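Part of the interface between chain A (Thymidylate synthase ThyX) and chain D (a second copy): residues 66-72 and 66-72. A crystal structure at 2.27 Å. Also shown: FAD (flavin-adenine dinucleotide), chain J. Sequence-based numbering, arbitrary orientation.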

# COMPACT_ATOMS: atom_id res chain seq x y z
N GLU A 66 2.79 -13.68 3.21
CA GLU A 66 1.79 -12.93 2.45
C GLU A 66 1.12 -13.72 1.30
O GLU A 66 0.19 -13.21 0.62
CB GLU A 66 2.47 -11.71 1.84
CG GLU A 66 3.10 -10.73 2.83
CD GLU A 66 3.67 -9.46 2.16
OE1 GLU A 66 3.49 -9.24 0.95
OE2 GLU A 66 4.33 -8.65 2.85
N HIS A 67 1.58 -14.94 1.05
CA HIS A 67 1.07 -15.72 -0.13
C HIS A 67 -0.17 -16.54 0.26
O HIS A 67 -0.11 -17.81 0.37
CB HIS A 67 2.15 -16.58 -0.81
CG HIS A 67 3.33 -15.77 -1.26
ND1 HIS A 67 3.43 -15.24 -2.52
CD2 HIS A 67 4.41 -15.33 -0.58
CE1 HIS A 67 4.52 -14.51 -2.62
NE2 HIS A 67 5.14 -14.54 -1.45
N ASN A 68 -1.28 -15.82 0.49
CA ASN A 68 -2.47 -16.47 1.03
C ASN A 68 -3.53 -15.42 1.22
O ASN A 68 -3.25 -14.25 1.08
CB ASN A 68 -2.12 -17.20 2.36
CG ASN A 68 -1.46 -16.24 3.42
OD1 ASN A 68 -0.32 -16.46 3.86
ND2 ASN A 68 -2.19 -15.20 3.81
N SER A 69 -4.76 -15.83 1.46
CA SER A 69 -5.79 -14.88 1.75
C SER A 69 -6.78 -15.49 2.71
O SER A 69 -6.90 -16.75 2.83
CB SER A 69 -6.47 -14.34 0.48
OG SER A 69 -7.24 -15.33 -0.11
N MET A 70 -7.49 -14.62 3.42
CA MET A 70 -8.56 -15.09 4.26
C MET A 70 -9.65 -14.07 4.10
O MET A 70 -9.37 -12.87 4.10
CB MET A 70 -8.10 -15.21 5.70
CG MET A 70 -7.16 -16.43 5.95
SD MET A 70 -6.36 -16.21 7.57
CE MET A 70 -5.12 -15.01 7.09
N THR A 71 -10.88 -14.50 3.90
CA THR A 71 -11.94 -13.54 3.91
C THR A 71 -12.86 -13.83 5.07
O THR A 71 -13.22 -15.02 5.32
CB THR A 71 -12.71 -13.54 2.59
OG1 THR A 71 -11.82 -13.30 1.52
CG2 THR A 71 -13.77 -12.42 2.60
N PHE A 72 -13.28 -12.76 5.75
CA PHE A 72 -14.18 -12.79 6.89
C PHE A 72 -15.42 -11.97 6.66
O PHE A 72 -15.41 -10.91 6.04
CB PHE A 72 -13.49 -12.21 8.15
CG PHE A 72 -12.22 -12.96 8.57
CD1 PHE A 72 -12.30 -14.14 9.30
CD2 PHE A 72 -10.95 -12.46 8.26
CE1 PHE A 72 -11.14 -14.84 9.70
CE2 PHE A 72 -9.77 -13.16 8.65
CZ PHE A 72 -9.87 -14.34 9.39
PA FAD J . 7.94 -2.62 2.51
O1A FAD J . 7.85 -1.00 2.70
O2A FAD J . 7.20 -3.50 1.35
O5B FAD J . 6.50 -2.99 3.44
C5B FAD J . 6.38 -2.42 4.85
C4B FAD J . 5.29 -2.99 5.70
O4B FAD J . 4.12 -2.79 4.83
C3B FAD J . 5.42 -4.54 5.81
O3B FAD J . 6.37 -5.03 6.81
C2B FAD J . 3.94 -4.95 6.02
O2B FAD J . 3.37 -4.81 7.36
C1B FAD J . 3.26 -3.94 5.07
N9A FAD J . 2.84 -4.43 3.78
C8A FAD J . 3.05 -3.81 2.58
N7A FAD J . 2.42 -4.53 1.62
C5A FAD J . 1.76 -5.59 2.21
C6A FAD J . 0.95 -6.66 1.76
N6A FAD J . 0.61 -6.88 0.47
N1A FAD J . 0.48 -7.52 2.67
C2A FAD J . 0.77 -7.36 3.98
N3A FAD J . 1.54 -6.39 4.46
C4A FAD J . 2.04 -5.50 3.59
N1 FAD J . 13.19 -11.20 -0.52
C2 FAD J . 13.07 -12.31 -1.36
O2 FAD J . 12.31 -12.26 -2.30
N3 FAD J . 13.83 -13.45 -1.11
C4 FAD J . 14.72 -13.49 0.00
O4 FAD J . 15.39 -14.51 0.21
C4X FAD J . 14.83 -12.37 0.86
N5 FAD J . 15.71 -12.36 1.97
C5X FAD J . 15.97 -11.14 2.67
C6 FAD J . 17.01 -11.07 3.62
C7 FAD J . 17.28 -9.89 4.31
C7M FAD J . 18.45 -9.93 5.32
C8 FAD J . 16.49 -8.73 4.07
C8M FAD J . 16.71 -7.38 4.80
C9 FAD J . 15.45 -8.80 3.11
C9A FAD J . 15.18 -10.00 2.42
N10 FAD J . 14.17 -10.08 1.39
C10 FAD J . 14.07 -11.22 0.58
C1' FAD J . 13.36 -8.92 0.98
C2' FAD J . 12.09 -8.90 1.84
O2' FAD J . 11.39 -10.17 1.70
C3' FAD J . 11.20 -7.68 1.56
O3' FAD J . 10.62 -7.73 0.24
C4' FAD J . 12.00 -6.40 1.78
O4' FAD J . 12.83 -6.66 2.90
C5' FAD J . 11.07 -5.20 2.06
O5' FAD J . 10.41 -5.50 3.32
P FAD J . 8.86 -5.32 3.63
O1P FAD J . 7.89 -6.09 2.77
O2P FAD J . 8.74 -5.78 5.17
O3P FAD J . 8.65 -3.66 3.67
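Chain D 66-72: EHNSMTF

Where two copies of one protein meet through the same segment, the contact tends to be built around a residue that faces its own counterpart, and residues 66-72 of ThyX give a compact, nearly symmetric example: two segments, extended from Ser A69 and Ser D69 onward, running in roughly opposite directions and joined by a single serine-serine hydrogen bond.

Chain D repeats the conformation of chain A closely. Glu D66 to Asn D68 form the approach, with a weak backbone hydrogen bond from Asn D68 N to Glu D66 O (3.0 Å), and from Ser D69 to Phe D72 the chain is a strand with extended torsions, as in chain A. Measured from CA 67 to CA 71, the two directions differ by 160°, and the register is reciprocal: Ser D69 lies over Ser A69, with their CA atoms 6.2 Å apart; Thr D71 lies over His A67 and His D67 over Thr A71, each pair with CA atoms 6.7 Å apart.

No backbone hydrogen bond crosses between the segments; side chains make the link instead. At the centre, Ser D69 and Ser A69 point their CA-to-CB bonds toward each other's segment, both with chi1 in the p well, and Ser D69 OG meets Ser A69 OG at 3.1 Å. Either hydroxyl could be the donor.

The flanking contacts are looser and rest on packing. Thr D71 OG1 is 4.1 Å from His A67 CB, and His D67 CB is 4.2 Å from Thr A71 OG1. Both threonines point toward the opposing segment, whereas the histidines leave their backbones sideways.

Strand alternation accounts for the two strand residues left out of each segment's contact. Met D70 and Phe D72, like Met A70 and Phe A72, fall out of reach of the partner segment. The contact is small, burying 247 Å² in total, and nearly equal on its two sides.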

# COMPACT_ATOMS: atom_id res chain seq x y z
N GLU D 66 -11.21 -7.45 -4.96
CA GLU D 66 -10.03 -7.70 -4.10
C GLU D 66 -10.11 -8.87 -3.14
O GLU D 66 -9.11 -9.20 -2.51
CB GLU D 66 -9.65 -6.47 -3.27
CG GLU D 66 -9.18 -5.28 -4.15
CD GLU D 66 -8.93 -3.99 -3.33
OE1 GLU D 66 -8.67 -4.09 -2.10
OE2 GLU D 66 -9.01 -2.89 -3.90
N HIS D 67 -11.24 -9.57 -3.09
CA HIS D 67 -11.40 -10.60 -2.08
C HIS D 67 -11.05 -11.91 -2.70
O HIS D 67 -11.93 -12.78 -2.94
CB HIS D 67 -12.82 -10.57 -1.50
CG HIS D 67 -13.20 -9.22 -0.96
ND1 HIS D 67 -12.92 -8.82 0.33
CD2 HIS D 67 -13.80 -8.17 -1.55
CE1 HIS D 67 -13.40 -7.61 0.53
NE2 HIS D 67 -13.91 -7.18 -0.61
N ASN D 68 -9.77 -12.04 -3.06
CA ASN D 68 -9.25 -13.26 -3.66
C ASN D 68 -7.77 -13.16 -3.68
O ASN D 68 -7.23 -12.19 -3.23
CB ASN D 68 -9.77 -13.46 -5.08
CG ASN D 68 -9.62 -12.22 -5.93
OD1 ASN D 68 -10.61 -11.60 -6.34
ND2 ASN D 68 -8.39 -11.84 -6.18
N SER D 69 -7.13 -14.22 -4.15
CA SER D 69 -5.69 -14.22 -4.38
C SER D 69 -5.35 -15.25 -5.40
O SER D 69 -6.05 -16.23 -5.57
CB SER D 69 -4.91 -14.50 -3.10
OG SER D 69 -5.31 -15.71 -2.55
N MET D 70 -4.23 -15.00 -6.06
CA MET D 70 -3.63 -15.91 -7.03
C MET D 70 -2.13 -15.89 -6.80
O MET D 70 -1.52 -14.80 -6.67
CB MET D 70 -3.94 -15.42 -8.44
CG MET D 70 -5.36 -15.82 -8.87
SD MET D 70 -5.93 -14.85 -10.26
CE MET D 70 -5.89 -13.15 -9.59
N THR D 71 -1.53 -17.08 -6.75
CA THR D 71 -0.12 -17.20 -6.57
C THR D 71 0.51 -17.86 -7.79
O THR D 71 0.20 -19.04 -8.10
CB THR D 71 0.25 -18.01 -5.29
OG1 THR D 71 -0.15 -17.28 -4.13
CG2 THR D 71 1.76 -18.23 -5.19
N PHE D 72 1.43 -17.13 -8.44
CA PHE D 72 2.16 -17.66 -9.58
C PHE D 72 3.61 -18.04 -9.32
O PHE D 72 4.35 -17.37 -8.61
CB PHE D 72 2.12 -16.65 -10.71
CG PHE D 72 0.70 -16.27 -11.15
CD1 PHE D 72 0.01 -17.04 -12.09
CD2 PHE D 72 0.06 -15.14 -10.61
CE1 PHE D 72 -1.31 -16.73 -12.48
CE2 PHE D 72 -1.26 -14.79 -11.06
CZ PHE D 72 -1.93 -15.59 -11.97